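Local coordinates for Lmo0488 protein (PDB 5TED) that probably acts as a LysR-type transcriptional regulator that switches on protocatechuate biosynthesis genes in response to shikimate, which its effector-binding domain holds here, at residues Phe9-Gly14 with Val135-Ala140; Gly41-Ile46 with Ile59-Glu64; Lys76-Val81 with Met154-Ser159; Ser112-Leu117 with His175-Tyr180. One frame throughout, in Å; residues are numbered along the deposited sequence.

Contact 1: Phe9-Gly14 with Val135-Ala140; sequences FIYTMG and VEEDTA. With SKM ((3R,4S,5R)-3,4,5-trihydroxycyclohex-1-ene-1-carboxylic acid), chain D.
Tyr11, in the turn entered from strand 4-10, reaches across the cleft between the two lobes of the effector-binding domain and passes the bound shikimate edge-on. Its CB sits 3.8 Å from Asp138 OD1 and close to the ligand hydroxyl O12. With CG anti to the carbonyl carbon (chi1 -63°), the ring is carried on toward the segment 135-140. The CD2 edge runs past O12, which lies near the ring plane, and one face receives the CG methylene of Glu137, 4.0 Å from the ring centroid and 13° off the normal, a CH-pi contact. At the tip, Tyr11 OH donates to Glu136 OE1 at 2.9 Å, using the anti lone pair of that oxygen. Glu136 is long enough for this because its chain is extended, and its OE2 is held by Thr111. Glu137, bent at chi2, turns its carboxylate back to N-cap helix 138-146: OE1 accepts from Ala140 N at 2.9 Å, while the methylenes remain against the tyrosine. Asp138, in the first turn of that helix, grips two neighbouring hydroxyls, OD1 taking O12 at 2.5 Å and OD2 taking O11 at 2.8 Å. The methyl CG2 of Thr12 crosses against this carboxylate, 3.3 Å from OD1, while its OG1 is bonded to Gln77. A third hydroxyl, O7, donates to Glu136 O at 2.8 Å. Two acceptors on one aspartate and a backbone carbonyl thus read the triol of shikimate, and the helix N terminus would be expected to stabilise Asp138 as the anion that accepts both protons.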
# COMPACT_ATOMS: atom_id res chain seq x y z
N PHE A 9 -0.54 5.70 -10.09
CA PHE A 9 -1.67 4.77 -10.15
C PHE A 9 -2.21 4.43 -8.77
O PHE A 9 -1.53 4.54 -7.74
CB PHE A 9 -1.30 3.50 -10.92
CG PHE A 9 -0.07 2.78 -10.41
CD1 PHE A 9 -0.18 1.85 -9.38
CD2 PHE A 9 1.17 2.97 -11.01
CE1 PHE A 9 0.94 1.13 -8.94
CE2 PHE A 9 2.29 2.26 -10.58
CZ PHE A 9 2.18 1.34 -9.55
N ILE A 10 -3.48 4.01 -8.76
CA ILE A 10 -4.14 3.59 -7.53
C ILE A 10 -3.57 2.25 -7.09
O ILE A 10 -3.16 1.42 -7.92
CB ILE A 10 -5.66 3.52 -7.72
CG1 ILE A 10 -6.01 2.57 -8.87
CG2 ILE A 10 -6.24 4.89 -8.01
CD1 ILE A 10 -7.54 2.44 -9.12
N TYR A 11 -3.54 2.05 -5.77
CA TYR A 11 -2.76 0.98 -5.16
C TYR A 11 -3.01 -0.38 -5.80
O TYR A 11 -2.07 -1.18 -5.97
CB TYR A 11 -3.10 0.89 -3.69
CG TYR A 11 -2.75 2.12 -2.89
CD1 TYR A 11 -1.43 2.41 -2.58
CD2 TYR A 11 -3.75 2.98 -2.43
CE1 TYR A 11 -1.10 3.53 -1.82
CE2 TYR A 11 -3.43 4.10 -1.67
CZ TYR A 11 -2.11 4.37 -1.37
OH TYR A 11 -1.77 5.46 -0.61
N THR A 12 -4.27 -0.73 -6.06
CA THR A 12 -4.48 -2.11 -6.48
C THR A 12 -3.82 -2.40 -7.82
O THR A 12 -3.70 -3.57 -8.19
CB THR A 12 -5.96 -2.50 -6.54
OG1 THR A 12 -6.66 -1.67 -7.48
CG2 THR A 12 -6.62 -2.41 -5.14
N MET A 13 -3.39 -1.38 -8.57
CA MET A 13 -2.78 -1.66 -9.86
C MET A 13 -1.33 -2.13 -9.75
O MET A 13 -0.77 -2.60 -10.76
CB MET A 13 -2.87 -0.44 -10.76
CG MET A 13 -4.31 -0.00 -11.09
SD MET A 13 -5.21 -1.10 -12.22
CE MET A 13 -5.97 -2.26 -11.09
N GLY A 14 -0.70 -2.05 -8.57
CA GLY A 14 0.71 -2.39 -8.47
C GLY A 14 0.98 -3.88 -8.53
O GLY A 14 1.99 -4.32 -9.09
N VAL A 135 -10.21 3.49 6.26
CA VAL A 135 -8.86 3.21 5.79
C VAL A 135 -8.79 3.64 4.32
O VAL A 135 -9.81 3.70 3.62
CB VAL A 135 -8.42 1.73 5.92
CG1 VAL A 135 -8.96 1.10 7.18
CG2 VAL A 135 -8.83 0.93 4.71
N GLU A 136 -7.57 3.89 3.85
CA GLU A 136 -7.37 4.27 2.46
C GLU A 136 -6.91 3.10 1.59
O GLU A 136 -7.46 2.88 0.52
CB GLU A 136 -6.36 5.42 2.36
CG GLU A 136 -6.09 5.79 0.91
CD GLU A 136 -5.23 7.04 0.76
OE1 GLU A 136 -4.02 6.90 0.46
OE2 GLU A 136 -5.77 8.16 0.99
N GLU A 137 -5.93 2.35 2.05
CA GLU A 137 -5.28 1.34 1.22
C GLU A 137 -5.84 -0.06 1.49
O GLU A 137 -6.32 -0.35 2.59
CB GLU A 137 -3.77 1.41 1.45
CG GLU A 137 -2.98 0.44 0.65
CD GLU A 137 -2.69 -0.81 1.41
OE1 GLU A 137 -2.94 -0.82 2.64
OE2 GLU A 137 -2.22 -1.79 0.79
N ASP A 138 -5.77 -0.92 0.48
CA ASP A 138 -6.56 -2.15 0.50
C ASP A 138 -5.99 -3.19 1.44
O ASP A 138 -6.76 -3.91 2.09
CB ASP A 138 -6.68 -2.73 -0.91
CG ASP A 138 -7.09 -1.67 -1.91
OD1 ASP A 138 -6.22 -0.88 -2.30
OD2 ASP A 138 -8.29 -1.62 -2.26
N THR A 139 -4.66 -3.31 1.54
CA THR A 139 -4.16 -4.34 2.44
C THR A 139 -4.48 -4.00 3.89
O THR A 139 -4.77 -4.91 4.68
CB THR A 139 -2.66 -4.59 2.24
OG1 THR A 139 -1.92 -3.51 2.79
CG2 THR A 139 -2.34 -4.66 0.76
N ALA A 140 -4.49 -2.70 4.25
CA ALA A 140 -4.91 -2.31 5.60
C ALA A 140 -6.37 -2.69 5.84
O ALA A 140 -6.75 -3.04 6.97
CB ALA A 140 -4.72 -0.81 5.80
O12 SKM D . -6.79 1.29 -3.51
C8 SKM D . -7.91 1.79 -2.77
C6 SKM D . -7.78 3.13 -2.52
O7 SKM D . -8.90 3.63 -1.79
C5 SKM D . -7.70 4.06 -3.88
C4 SKM D . -8.77 3.77 -4.84
C1 SKM D . -9.14 4.76 -5.95
O2 SKM D . -8.80 5.97 -5.84
O3 SKM D . -9.81 4.36 -6.96
C10 SKM D . -9.52 2.36 -4.75
C9 SKM D . -9.32 1.48 -3.64
O11 SKM D . -9.27 0.19 -4.10

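Contact 2: Gly41-Ile46 with Ile59-Glu64; sequences GATKSI and ICSYVE. With SKM ((3R,4S,5R)-3,4,5-trihydroxycyclohex-1-ene-1-carboxylic acid), chain D.
Thr43 and Ser61 point toward each other, and the carboxylate of shikimate lies where their hydroxyls converge. Thr43 OG1 stands beside its own backbone N, anti to the carbonyl carbon (chi1 -68°), so hydroxyl and amide face the same ligand oxygen: O2 accepts from Thr43 N at 2.8 Å and from Thr43 OG1 at a very short 2.4 Å. The same OG1 accepts from Ser61 N at 3.1 Å in a nearly straight bond (163°), which fixes the rotation of the threonine. Ser61 OG, likewise beside its backbone N, donates to the other carboxylate oxygen, O3, at 2.5 Å, and receives a bond from Arg177. Such an anion site, at the N terminus of a helix that follows the end of a strand, suits the periplasmic-binding-protein-like fold of LysR effector domains; here Ala42 is the N-cap of helix 43-51, whose dipole would favour the negative charge, and the small alanine side chain turns from strand 57-60 toward the ligand ring. On the other branch of Thr43, the Thr43 and Val63 side chains slide past each other in opposite directions, Thr43 CG2 only 3.5 Å from Val63 CG2, tighter than usual van der Waals contact. Lys44, bent at chi2 and chi4, crosses the same valine obliquely and brings NZ to 3.9 Å from Val63 CG2. One turn on from Thr43, Ile46 points to the strand and sets CG2 4.3 Å from Cys60 SG, an apolar pairing inside the lobe.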
# COMPACT_ATOMS: atom_id res chain seq x y z
N GLY A 41 -1.05 5.82 -4.99
CA GLY A 41 -1.89 6.65 -4.14
C GLY A 41 -3.36 6.48 -4.44
O GLY A 41 -3.76 5.61 -5.23
N ALA A 42 -4.18 7.30 -3.77
CA ALA A 42 -5.62 7.34 -4.00
C ALA A 42 -5.96 8.36 -5.09
O ALA A 42 -5.21 9.30 -5.35
CB ALA A 42 -6.38 7.67 -2.70
N THR A 43 -7.13 8.16 -5.73
CA THR A 43 -7.53 8.97 -6.88
C THR A 43 -7.51 10.47 -6.57
O THR A 43 -7.10 11.28 -7.40
CB THR A 43 -8.92 8.55 -7.36
OG1 THR A 43 -8.88 7.24 -7.92
CG2 THR A 43 -9.43 9.51 -8.45
N LYS A 44 -7.99 10.85 -5.39
CA LYS A 44 -8.13 12.28 -5.13
C LYS A 44 -6.77 12.97 -5.01
O LYS A 44 -6.63 14.13 -5.41
CB LYS A 44 -9.00 12.49 -3.89
CG LYS A 44 -10.48 12.11 -4.12
CD LYS A 44 -11.10 12.90 -5.30
CE LYS A 44 -12.61 12.63 -5.48
NZ LYS A 44 -12.95 11.36 -6.21
N SER A 45 -5.73 12.26 -4.54
CA SER A 45 -4.39 12.82 -4.58
C SER A 45 -3.78 12.77 -5.99
O SER A 45 -3.06 13.69 -6.39
CB SER A 45 -3.49 12.10 -3.58
OG SER A 45 -2.67 11.13 -4.20
N ILE A 46 -4.10 11.72 -6.76
CA ILE A 46 -3.49 11.51 -8.08
C ILE A 46 -3.87 12.63 -9.04
O ILE A 46 -3.06 13.06 -9.87
CB ILE A 46 -3.89 10.13 -8.62
CG1 ILE A 46 -3.06 9.04 -7.91
CG2 ILE A 46 -3.77 10.07 -10.15
CD1 ILE A 46 -3.56 7.61 -8.15
N ILE A 59 -3.36 6.07 -13.75
CA ILE A 59 -4.36 5.03 -13.79
C ILE A 59 -5.18 5.15 -12.51
O ILE A 59 -4.64 4.96 -11.41
CB ILE A 59 -3.73 3.63 -13.90
CG1 ILE A 59 -2.87 3.52 -15.18
CG2 ILE A 59 -4.84 2.56 -13.83
CD1 ILE A 59 -2.06 2.21 -15.30
N CYS A 60 -6.47 5.48 -12.65
CA CYS A 60 -7.25 5.81 -11.46
C CYS A 60 -8.75 5.74 -11.76
O CYS A 60 -9.17 5.32 -12.85
CB CYS A 60 -6.85 7.20 -10.93
SG CYS A 60 -7.28 8.54 -12.05
N SER A 61 -9.56 6.14 -10.78
CA SER A 61 -11.01 6.17 -10.92
C SER A 61 -11.43 7.41 -11.70
O SER A 61 -10.75 8.44 -11.70
CB SER A 61 -11.70 6.21 -9.54
OG SER A 61 -11.43 5.02 -8.79
N TYR A 62 -12.57 7.30 -12.37
CA TYR A 62 -13.17 8.46 -12.99
C TYR A 62 -13.59 9.47 -11.93
O TYR A 62 -14.05 9.10 -10.85
CB TYR A 62 -14.39 8.04 -13.82
CG TYR A 62 -15.11 9.18 -14.50
CD1 TYR A 62 -14.56 9.80 -15.62
CD2 TYR A 62 -16.33 9.64 -14.04
CE1 TYR A 62 -15.22 10.85 -16.26
CE2 TYR A 62 -17.00 10.69 -14.67
CZ TYR A 62 -16.43 11.28 -15.78
OH TYR A 62 -17.07 12.32 -16.41
N VAL A 63 -13.45 10.76 -12.24
CA VAL A 63 -13.85 11.83 -11.34
C VAL A 63 -14.71 12.81 -12.12
O VAL A 63 -14.28 13.31 -13.16
CB VAL A 63 -12.64 12.55 -10.71
CG1 VAL A 63 -13.11 13.70 -9.80
CG2 VAL A 63 -11.80 11.59 -9.92
N GLU A 64 -15.91 13.07 -11.63
CA GLU A 64 -16.80 13.99 -12.32
C GLU A 64 -16.30 15.42 -12.21
O GLU A 64 -15.60 15.79 -11.25
CB GLU A 64 -18.22 13.86 -11.77
CG GLU A 64 -19.07 12.93 -12.59
CD GLU A 64 -20.48 12.82 -12.07
OE1 GLU A 64 -21.03 13.84 -11.59
OE2 GLU A 64 -21.04 11.71 -12.14
O12 SKM D . -6.79 1.29 -3.51
C8 SKM D . -7.91 1.79 -2.77
C6 SKM D . -7.78 3.13 -2.52
O7 SKM D . -8.90 3.63 -1.79
C5 SKM D . -7.70 4.06 -3.88
C4 SKM D . -8.77 3.77 -4.84
C1 SKM D . -9.14 4.76 -5.95
O2 SKM D . -8.80 5.97 -5.84
O3 SKM D . -9.81 4.36 -6.96
C10 SKM D . -9.52 2.36 -4.75
C9 SKM D . -9.32 1.48 -3.64
O11 SKM D . -9.27 0.19 -4.10

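Contact 3: Lys76-Val81 with Met154-Ser159; sequences KQELVV and MPKISS
Gln77 CG stands anti to the carbonyl carbon (chi1 -64°) and the chain beyond is extended, so its amide runs alongside the ring of Pro155, both pointing the same way. OE1 comes 3.4 Å from Pro155 CB, but its polar bonds lie elsewhere: OE1 accepts from Arg177 and NE2 donates to Thr12. Beyond this, strand 69-84 pairs antiparallel with strand 152-155. Val80 and Met154 form a hydrogen-bonded pair, Val80 N to Met154 O at 2.9 Å (171°) and Met154 N to Val80 O at 3.0 Å, the side chains of Val80 and Met154 sharing one face. Leu79 and Pro155 form the next, non-hydrogen-bonded pair, a place proline tolerates since no amide hydrogen is needed from it; Leu79 CD2 reaches Pro155 CD at 4.5 Å. Lys156 N then donates to Glu78 O at 2.8 Å, nearly along the C=O axis, and a water links Glu78 N to Lys156 O. The Glu78 and Lys156 chains lie side by side, with Glu78 OE1 3.7 Å from Lys156 CD and 4.2 Å from Lys156 NZ, so the charged atoms are not in contact. The backbone bonds therefore hold Pro155 in place against the shikimate, while the two opposite charges would add only a loose attraction at the surface.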
# COMPACT_ATOMS: atom_id res chain seq x y z
N LYS A 76 -11.10 -3.08 -15.28
CA LYS A 76 -12.27 -3.08 -14.41
C LYS A 76 -12.01 -3.99 -13.22
O LYS A 76 -11.09 -4.81 -13.24
CB LYS A 76 -13.53 -3.52 -15.14
CG LYS A 76 -13.48 -4.97 -15.63
CD LYS A 76 -14.61 -5.23 -16.62
CE LYS A 76 -14.45 -6.60 -17.26
NZ LYS A 76 -14.24 -7.64 -16.21
N GLN A 77 -12.85 -3.85 -12.19
CA GLN A 77 -12.76 -4.73 -11.03
C GLN A 77 -14.16 -5.14 -10.61
O GLN A 77 -15.16 -4.50 -10.96
CB GLN A 77 -12.05 -4.05 -9.85
CG GLN A 77 -10.60 -3.74 -10.15
CD GLN A 77 -9.95 -2.94 -9.06
OE1 GLN A 77 -10.56 -2.05 -8.46
NE2 GLN A 77 -8.68 -3.25 -8.79
N GLU A 78 -14.22 -6.23 -9.85
CA GLU A 78 -15.46 -6.71 -9.26
C GLU A 78 -15.48 -6.32 -7.78
O GLU A 78 -14.56 -6.66 -7.04
CB GLU A 78 -15.58 -8.23 -9.41
CG GLU A 78 -16.80 -8.84 -8.75
CD GLU A 78 -16.71 -10.36 -8.61
OE1 GLU A 78 -15.71 -10.96 -9.09
OE2 GLU A 78 -17.63 -10.96 -8.00
N LEU A 79 -16.52 -5.61 -7.36
CA LEU A 79 -16.70 -5.33 -5.94
C LEU A 79 -17.27 -6.56 -5.23
O LEU A 79 -18.19 -7.21 -5.73
CB LEU A 79 -17.63 -4.14 -5.75
CG LEU A 79 -17.00 -2.80 -6.13
CD1 LEU A 79 -17.94 -1.66 -5.72
CD2 LEU A 79 -15.62 -2.68 -5.49
N VAL A 80 -16.70 -6.88 -4.06
CA VAL A 80 -17.13 -8.00 -3.24
C VAL A 80 -17.29 -7.51 -1.81
O VAL A 80 -16.78 -6.45 -1.43
CB VAL A 80 -16.14 -9.18 -3.28
CG1 VAL A 80 -16.17 -9.87 -4.62
CG2 VAL A 80 -14.70 -8.71 -2.94
N VAL A 81 -17.97 -8.31 -1.00
CA VAL A 81 -18.03 -8.09 0.44
C VAL A 81 -17.10 -9.10 1.11
O VAL A 81 -17.13 -10.29 0.78
CB VAL A 81 -19.47 -8.18 0.98
CG1 VAL A 81 -19.48 -8.22 2.49
CG2 VAL A 81 -20.30 -6.98 0.49
N MET A 154 -15.01 -4.08 -1.15
CA MET A 154 -13.73 -3.70 -1.74
C MET A 154 -13.55 -4.46 -3.05
O MET A 154 -14.30 -5.39 -3.33
CB MET A 154 -12.56 -3.98 -0.78
CG MET A 154 -12.37 -5.44 -0.44
SD MET A 154 -11.22 -5.74 0.94
CE MET A 154 -9.73 -4.95 0.32
N PRO A 155 -12.55 -4.08 -3.85
CA PRO A 155 -12.30 -4.83 -5.09
C PRO A 155 -11.83 -6.24 -4.79
O PRO A 155 -11.06 -6.47 -3.85
CB PRO A 155 -11.19 -4.03 -5.79
CG PRO A 155 -11.03 -2.78 -5.04
CD PRO A 155 -11.58 -3.00 -3.65
N LYS A 156 -12.25 -7.19 -5.62
CA LYS A 156 -11.71 -8.54 -5.51
C LYS A 156 -10.28 -8.53 -6.03
O LYS A 156 -10.04 -8.21 -7.20
CB LYS A 156 -12.59 -9.52 -6.29
CG LYS A 156 -12.22 -10.97 -6.01
CD LYS A 156 -12.83 -11.91 -7.04
CE LYS A 156 -13.29 -13.20 -6.38
NZ LYS A 156 -13.66 -14.25 -7.38
N ILE A 157 -9.31 -8.79 -5.15
CA ILE A 157 -7.90 -8.76 -5.48
C ILE A 157 -7.26 -10.04 -4.97
O ILE A 157 -7.78 -10.70 -4.06
CB ILE A 157 -7.18 -7.52 -4.91
CG1 ILE A 157 -7.34 -7.44 -3.39
CG2 ILE A 157 -7.73 -6.25 -5.56
CD1 ILE A 157 -6.59 -6.27 -2.77
N SER A 158 -6.12 -10.39 -5.58
CA SER A 158 -5.54 -11.72 -5.37
C SER A 158 -5.14 -11.96 -3.92
O SER A 158 -5.10 -13.11 -3.48
CB SER A 158 -4.33 -11.92 -6.30
OG SER A 158 -3.31 -10.98 -6.02
N SER A 159 -4.82 -10.89 -3.18
CA SER A 159 -4.35 -11.05 -1.80
C SER A 159 -5.44 -11.53 -0.84
O SER A 159 -5.11 -12.05 0.23
CB SER A 159 -3.78 -9.72 -1.31
OG SER A 159 -4.78 -8.71 -1.33
O HOH W 1 -11.76 -7.43 -9.57

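Contact 4: Ser112-Leu117 with His175-Tyr180; sequences SGLRPL and HDRFIY. With SKM ((3R,4S,5R)-3,4,5-trihydroxycyclohex-1-ene-1-carboxylic acid), chain D.
The shikimate pocket of this LysR effector-binding domain is closed on one side by the type I turn Ser112-Arg115, which leads into helix 115-124, and by Arg177, on strand 177-184. Ser112 OG, anti to its backbone N (chi1 179°), donates to ligand O7 at 2.8 Å and accepts from Leu114 N, a capping bond that fixes the hydroxyl. Gly113 N gives its hydrogen to carboxylate O2 at 2.8 Å; the lack of a side chain lets the ligand come this near, since a CB here would clash with O2. Arg177, bent at chi2, presents the edge of its guanidinium to the carboxylate, NH2 to O3 at 3.1 Å in a nearly straight bond (166°). Its other nitrogens are bound as well, NH1 to Ser61 and NE to Gln77, so the plane cannot turn easily. The Leu114 side chain crosses that of Arg177 at about a right angle and sets CD2 over the centre of one guanidinium face, while Ile179 CG1 lies on the opposite face, an apolar sandwich round a buried cation. Farther out, Leu117 points to the strand from the first turn of the helix; its CD1 meets His175 CB at 4.0 Å, and its CD2 lies 3.7 Å from Arg177 CB.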
# COMPACT_ATOMS: atom_id res chain seq x y z
N SER A 112 -10.69 8.07 -1.50
CA SER A 112 -10.78 6.93 -2.41
C SER A 112 -11.67 7.26 -3.60
O SER A 112 -12.84 7.61 -3.43
CB SER A 112 -11.33 5.70 -1.69
OG SER A 112 -11.43 4.62 -2.59
N GLY A 113 -11.12 7.11 -4.81
CA GLY A 113 -11.93 7.23 -6.01
C GLY A 113 -13.00 6.17 -6.15
O GLY A 113 -13.86 6.30 -7.03
N LEU A 114 -12.99 5.14 -5.30
CA LEU A 114 -14.06 4.15 -5.28
C LEU A 114 -15.31 4.64 -4.55
O LEU A 114 -16.38 4.06 -4.72
CB LEU A 114 -13.59 2.87 -4.60
CG LEU A 114 -13.40 1.61 -5.43
CD1 LEU A 114 -13.14 0.45 -4.49
CD2 LEU A 114 -14.61 1.35 -6.31
N ARG A 115 -15.20 5.70 -3.74
CA ARG A 115 -16.33 6.04 -2.88
C ARG A 115 -17.58 6.49 -3.63
O ARG A 115 -18.69 6.15 -3.19
CB ARG A 115 -15.92 7.11 -1.86
CG ARG A 115 -15.21 6.53 -0.63
CD ARG A 115 -16.16 5.77 0.29
NE ARG A 115 -17.25 6.64 0.69
CZ ARG A 115 -17.11 7.62 1.58
NH1 ARG A 115 -15.93 7.83 2.16
NH2 ARG A 115 -18.14 8.40 1.89
N PRO A 116 -17.49 7.23 -4.74
CA PRO A 116 -18.72 7.53 -5.50
C PRO A 116 -19.53 6.29 -5.86
O PRO A 116 -20.74 6.26 -5.62
CB PRO A 116 -18.18 8.26 -6.74
CG PRO A 116 -16.96 8.96 -6.24
CD PRO A 116 -16.33 7.99 -5.25
N LEU A 117 -18.90 5.27 -6.44
CA LEU A 117 -19.61 4.03 -6.75
C LEU A 117 -20.17 3.38 -5.49
O LEU A 117 -21.35 3.01 -5.43
CB LEU A 117 -18.68 3.06 -7.49
CG LEU A 117 -19.22 1.66 -7.78
CD1 LEU A 117 -20.55 1.75 -8.53
CD2 LEU A 117 -18.23 0.83 -8.57
N HIS A 175 -23.18 -3.20 -10.26
CA HIS A 175 -22.71 -2.09 -11.08
C HIS A 175 -21.21 -2.26 -11.35
O HIS A 175 -20.47 -2.82 -10.53
CB HIS A 175 -23.00 -0.72 -10.43
CG HIS A 175 -24.45 -0.33 -10.45
ND1 HIS A 175 -25.06 0.24 -11.54
CD2 HIS A 175 -25.41 -0.43 -9.50
CE1 HIS A 175 -26.33 0.48 -11.27
NE2 HIS A 175 -26.57 0.08 -10.03
N ASP A 176 -20.79 -1.76 -12.50
CA ASP A 176 -19.43 -1.95 -12.98
C ASP A 176 -18.48 -0.97 -12.31
O ASP A 176 -18.82 0.20 -12.10
CB ASP A 176 -19.38 -1.79 -14.50
CG ASP A 176 -20.30 -2.78 -15.20
OD1 ASP A 176 -19.93 -3.97 -15.28
OD2 ASP A 176 -21.39 -2.36 -15.64
N ARG A 177 -17.32 -1.46 -11.91
CA ARG A 177 -16.23 -0.64 -11.39
C ARG A 177 -15.19 -0.56 -12.50
O ARG A 177 -14.49 -1.53 -12.77
CB ARG A 177 -15.63 -1.27 -10.12
CG ARG A 177 -14.63 -0.39 -9.34
CD ARG A 177 -13.34 -0.10 -10.14
NE ARG A 177 -12.21 0.27 -9.28
CZ ARG A 177 -11.90 1.51 -8.91
NH1 ARG A 177 -12.63 2.54 -9.33
NH2 ARG A 177 -10.84 1.73 -8.14
N PHE A 178 -15.12 0.58 -13.18
CA PHE A 178 -14.14 0.78 -14.24
C PHE A 178 -12.95 1.57 -13.71
O PHE A 178 -13.09 2.38 -12.78
CB PHE A 178 -14.75 1.52 -15.43
CG PHE A 178 -15.71 0.68 -16.22
CD1 PHE A 178 -15.26 -0.33 -17.05
CD2 PHE A 178 -17.07 0.91 -16.12
CE1 PHE A 178 -16.15 -1.09 -17.77
CE2 PHE A 178 -17.97 0.15 -16.83
CZ PHE A 178 -17.51 -0.85 -17.66
N ILE A 179 -11.79 1.33 -14.31
CA ILE A 179 -10.55 2.04 -14.02
C ILE A 179 -10.04 2.63 -15.32
O ILE A 179 -10.09 1.98 -16.38
CB ILE A 179 -9.51 1.10 -13.38
CG1 ILE A 179 -9.96 0.70 -11.96
CG2 ILE A 179 -8.11 1.74 -13.38
CD1 ILE A 179 -9.13 -0.37 -11.34
N TYR A 180 -9.52 3.86 -15.25
CA TYR A 180 -9.25 4.66 -16.44
C TYR A 180 -7.79 5.05 -16.52
O TYR A 180 -7.11 5.20 -15.50
CB TYR A 180 -10.10 5.94 -16.43
CG TYR A 180 -11.56 5.63 -16.49
CD1 TYR A 180 -12.26 5.26 -15.34
CD2 TYR A 180 -12.26 5.70 -17.69
CE1 TYR A 180 -13.61 4.96 -15.38
CE2 TYR A 180 -13.62 5.39 -17.74
CZ TYR A 180 -14.28 5.02 -16.58
OH TYR A 180 -15.63 4.73 -16.63
O12 SKM D . -6.79 1.29 -3.51
C8 SKM D . -7.91 1.79 -2.77
C6 SKM D . -7.78 3.13 -2.52
O7 SKM D . -8.90 3.63 -1.79
C5 SKM D . -7.70 4.06 -3.88
C4 SKM D . -8.77 3.77 -4.84
C1 SKM D . -9.14 4.76 -5.95
O2 SKM D . -8.80 5.97 -5.84
O3 SKM D . -9.81 4.36 -6.96
C10 SKM D . -9.52 2.36 -4.75
C9 SKM D . -9.32 1.48 -3.64
O11 SKM D . -9.27 0.19 -4.10

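From the N terminus, strand 4-10 opens contact 1, which closes only at Glu136 to Asp138. Within that span contact 2 opens and closes, joining helix 43-51 to strand 57-60. Contact 3 begins inside the same span but ends beyond it, at 154-159, so the two cross; contact 4, from 112-117 to 175-180, crosses both. Contact 2 ends before contacts 3 and 4 begin. Strand 177-184 pairs with 57-60 and 69-84, linking contacts 2, 3 and 4 in one sheet, while contacts 1, 3 and 4 touch one another at the cleft. Contacts 1, 2 and 4 all touch shikimate, and contact 3 adds Pro155 to the pocket wall.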